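Local atomic coordinates of WbbZ protein (Klebsiella pneumoniae subsp. pneumoniae NTUH-K2044, PDB entry 6X1L), a protein that is of uncharacterized function but belongs to the polysaccharide pyruvyl transferase family, and so probably transfers pyruvyl groups to sugars of a bacterial surface polysaccharide. Residues A151-L156 against I232-L237. Coordinates in Å, arbitrary orientation, origin at the centre of the assembly. Numbering follows the deposited sequence.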
ATOM      1  N   ALA A 151      16.502   7.200   3.087  1.00 49.45           N
ATOM      2  CA  ALA A 151      15.942   6.725   1.821  1.00 52.50           C
ATOM      3  C   ALA A 151      16.966   6.715   0.696  1.00 55.91           C
ATOM      4  O   ALA A 151      16.805   5.959  -0.266  1.00 48.93           O
ATOM      5  CB  ALA A 151      14.734   7.571   1.415  1.00 48.60           C
ATOM      6  N   PHE A 152      18.031   7.513   0.792  1.00 48.16           N
ATOM      7  CA  PHE A 152      19.064   7.402  -0.228  1.00 49.64           C
ATOM      8  C   PHE A 152      19.820   6.082  -0.136  1.00 50.18           C
ATOM      9  O   PHE A 152      20.493   5.704  -1.101  1.00 61.07           O
ATOM     10  CB  PHE A 152      20.005   8.607  -0.143  1.00 54.89           C
ATOM     11  CG  PHE A 152      19.320   9.912  -0.458  1.00 52.80           C
ATOM     12  CD1 PHE A 152      19.169  10.332  -1.774  1.00 51.80           C
ATOM     13  CD2 PHE A 152      18.787  10.692   0.553  1.00 48.93           C
ATOM     14  CE1 PHE A 152      18.518  11.516  -2.073  1.00 52.21           C
ATOM     15  CE2 PHE A 152      18.137  11.881   0.264  1.00 49.25           C
ATOM     16  CZ  PHE A 152      18.001  12.293  -1.053  1.00 50.91           C
ATOM     17  N   TYR A 153      19.685   5.353   0.974  1.00 49.28           N
ATOM     18  CA  TYR A 153      20.248   4.013   1.117  1.00 56.17           C
ATOM     19  C   TYR A 153      19.355   2.921   0.539  1.00 59.86           C
ATOM     20  O   TYR A 153      19.705   1.742   0.652  1.00 59.24           O
ATOM     21  CB  TYR A 153      20.510   3.689   2.591  1.00 63.97           C
ATOM     22  CG  TYR A 153      21.824   4.210   3.130  1.00 70.85           C
ATOM     23  CD1 TYR A 153      22.985   3.451   3.028  1.00 76.08           C
ATOM     24  CD2 TYR A 153      21.901   5.448   3.753  1.00 71.06           C
ATOM     25  CE1 TYR A 153      24.190   3.916   3.521  1.00 69.96           C
ATOM     26  CE2 TYR A 153      23.102   5.922   4.251  1.00 71.85           C
ATOM     27  CZ  TYR A 153      24.240   5.150   4.131  1.00 72.08           C
ATOM     28  OH  TYR A 153      25.438   5.616   4.623  1.00 89.79           O
ATOM     29  N   LEU A 154      18.219   3.274  -0.057  1.00 57.07           N
ATOM     30  CA  LEU A 154      17.276   2.263  -0.531  1.00 50.67           C
ATOM     31  C   LEU A 154      17.912   1.395  -1.610  1.00 55.39           C
ATOM     32  O   LEU A 154      18.458   1.902  -2.593  1.00 58.30           O
ATOM     33  CB  LEU A 154      16.017   2.943  -1.066  1.00 50.49           C
ATOM     34  CG  LEU A 154      14.788   2.072  -1.349  1.00 51.08           C
ATOM     35  CD1 LEU A 154      14.172   1.574  -0.054  1.00 50.44           C
ATOM     36  CD2 LEU A 154      13.778   2.866  -2.159  1.00 53.87           C
ATOM     37  N   ASP A 155      17.846   0.076  -1.420  1.00 54.53           N
ATOM     38  CA  ASP A 155      18.335  -0.887  -2.409  1.00 54.79           C
ATOM     39  C   ASP A 155      17.310  -0.973  -3.538  1.00 63.19           C
ATOM     40  O   ASP A 155      16.511  -1.908  -3.634  1.00 57.19           O
ATOM     41  CB  ASP A 155      18.582  -2.242  -1.757  1.00 66.38           C
ATOM     42  CG  ASP A 155      19.216  -3.238  -2.703  1.00 74.22           C
ATOM     43  OD1 ASP A 155      19.620  -2.834  -3.814  1.00 79.55           O
ATOM     44  OD2 ASP A 155      19.305  -4.428  -2.336  1.00 75.38           O
ATOM     45  N   LEU A 156      17.380   0.013  -4.437  1.00 61.89           N
ATOM     46  CA  LEU A 156      16.264   0.338  -5.319  1.00 61.56           C
ATOM     47  C   LEU A 156      15.861  -0.821  -6.227  1.00 67.34           C
ATOM     48  O   LEU A 156      14.675  -0.981  -6.530  1.00 66.15           O
ATOM     49  CB  LEU A 156      16.623   1.565  -6.158  1.00 63.73           C
ATOM     50  CG  LEU A 156      15.550   2.167  -7.064  1.00 68.43           C
ATOM     51  CD1 LEU A 156      14.362   2.640  -6.243  1.00 63.13           C
ATOM     52  CD2 LEU A 156      16.135   3.311  -7.877  1.00 67.90           C
ATOM     53  N   ILE A 232      12.061  12.248  -3.241  1.00 41.60           N
ATOM     54  CA  ILE A 232      13.257  11.416  -3.142  1.00 49.05           C
ATOM     55  C   ILE A 232      13.123  10.175  -4.020  1.00 50.36           C
ATOM     56  O   ILE A 232      14.026   9.848  -4.799  1.00 50.21           O
ATOM     57  CB  ILE A 232      13.538  11.052  -1.673  1.00 50.53           C
ATOM     58  CG1 ILE A 232      14.105  12.269  -0.926  1.00 45.97           C
ATOM     59  CG2 ILE A 232      14.504   9.882  -1.587  1.00 50.70           C
ATOM     60  CD1 ILE A 232      14.276  12.050   0.553  1.00 47.36           C
ATOM     61  N   LEU A 233      11.992   9.469  -3.913  1.00 50.89           N
ATOM     62  CA  LEU A 233      11.788   8.265  -4.715  1.00 42.88           C
ATOM     63  C   LEU A 233      11.878   8.573  -6.202  1.00 46.91           C
ATOM     64  O   LEU A 233      12.582   7.887  -6.951  1.00 52.45           O
ATOM     65  CB  LEU A 233      10.436   7.633  -4.388  1.00 42.94           C
ATOM     66  CG  LEU A 233      10.278   6.848  -3.088  1.00 43.29           C
ATOM     67  CD1 LEU A 233       8.860   6.305  -3.000  1.00 43.99           C
ATOM     68  CD2 LEU A 233      11.298   5.719  -3.008  1.00 44.12           C
ATOM     69  N   ALA A 234      11.170   9.613  -6.649  1.00 47.31           N
ATOM     70  CA  ALA A 234      11.226   9.989  -8.056  1.00 51.32           C
ATOM     71  C   ALA A 234      12.634  10.391  -8.475  1.00 56.72           C
ATOM     72  O   ALA A 234      13.037  10.131  -9.614  1.00 58.97           O
ATOM     73  CB  ALA A 234      10.235  11.117  -8.333  1.00 51.18           C
ATOM     74  N   SER A 235      13.396  11.019  -7.571  1.00 55.08           N
ATOM     75  CA  SER A 235      14.782  11.367  -7.879  1.00 52.31           C
ATOM     76  C   SER A 235      15.639  10.120  -8.045  1.00 50.14           C
ATOM     77  O   SER A 235      16.473  10.050  -8.954  1.00 55.52           O
ATOM     78  CB  SER A 235      15.363  12.267  -6.784  1.00 52.54           C
ATOM     79  OG  SER A 235      14.712  13.523  -6.753  1.00 53.44           O
ATOM     80  N   LEU A 236      15.462   9.133  -7.160  1.00 46.39           N
ATOM     81  CA  LEU A 236      16.143   7.852  -7.330  1.00 54.59           C
ATOM     82  C   LEU A 236      15.778   7.196  -8.657  1.00 59.39           C
ATOM     83  O   LEU A 236      16.619   6.533  -9.276  1.00 55.88           O
ATOM     84  CB  LEU A 236      15.799   6.914  -6.173  1.00 50.29           C
ATOM     85  CG  LEU A 236      16.197   7.364  -4.767  1.00 51.86           C
ATOM     86  CD1 LEU A 236      15.828   6.301  -3.746  1.00 48.96           C
ATOM     87  CD2 LEU A 236      17.684   7.670  -4.713  1.00 56.74           C
ATOM     88  N   LEU A 237      14.539   7.373  -9.108  1.00 56.17           N
ATOM     89  CA  LEU A 237      14.087   6.805 -10.371  1.00 57.27           C
ATOM     90  C   LEU A 237      14.585   7.580 -11.584  1.00 61.94           C
ATOM     91  O   LEU A 237      14.302   7.174 -12.715  1.00 68.53           O
ATOM     92  CB  LEU A 237      12.557   6.740 -10.394  1.00 47.92           C
ATOM     93  CG  LEU A 237      11.908   5.842  -9.340  1.00 54.36           C
ATOM     94  CD1 LEU A 237      10.399   6.027  -9.330  1.00 57.21           C
ATOM     95  CD2 LEU A 237      12.269   4.388  -9.587  1.00 53.34           C
TER
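This apolar contact belongs to the junction between the two parallel sheets of a GT-B-like polysaccharide pyruvyl transferase fold. The linker that follows strand 144-146, the edge of the six-stranded sheet, packs here on helix 228-236, which joins strands 220-225 and 240-243 of the four-stranded sheet. A151-Y153 close a 3-10 turn, with L154 N hydrogen-bonded to A151 O at 3.0 Å. At D155 the chain makes an inverse gamma turn. A151, L154 and L156 all send their CA-to-CB bonds toward the helix, while Y153 points away and meets the F45 ring edge-to-face. The helix answers with I232 and L236, one turn apart. A151 CB lies 3.8 Å from I232 CG2. I232 CG2 also lies over one face of the F152 ring, and F152 CE2 is 3.9 Å from I232 CD1. L236 buries the most area of the twelve residues. L236 CD1 is 3.6 Å from A151 O and 4.3 Å from L154 CB, and L236 CD2 is 4.2 Å from F152 CD1. L154 CD2 reaches L233 CD2 at 3.9 Å. Helix 33-48 adds V37, which touches A151 and L233. At the end of the helix, L156 CD1 is 4.3 Å from L237 CD2, while L156 CD2 packs 4.0 Å from L236 CB and 3.5 Å from L236 O.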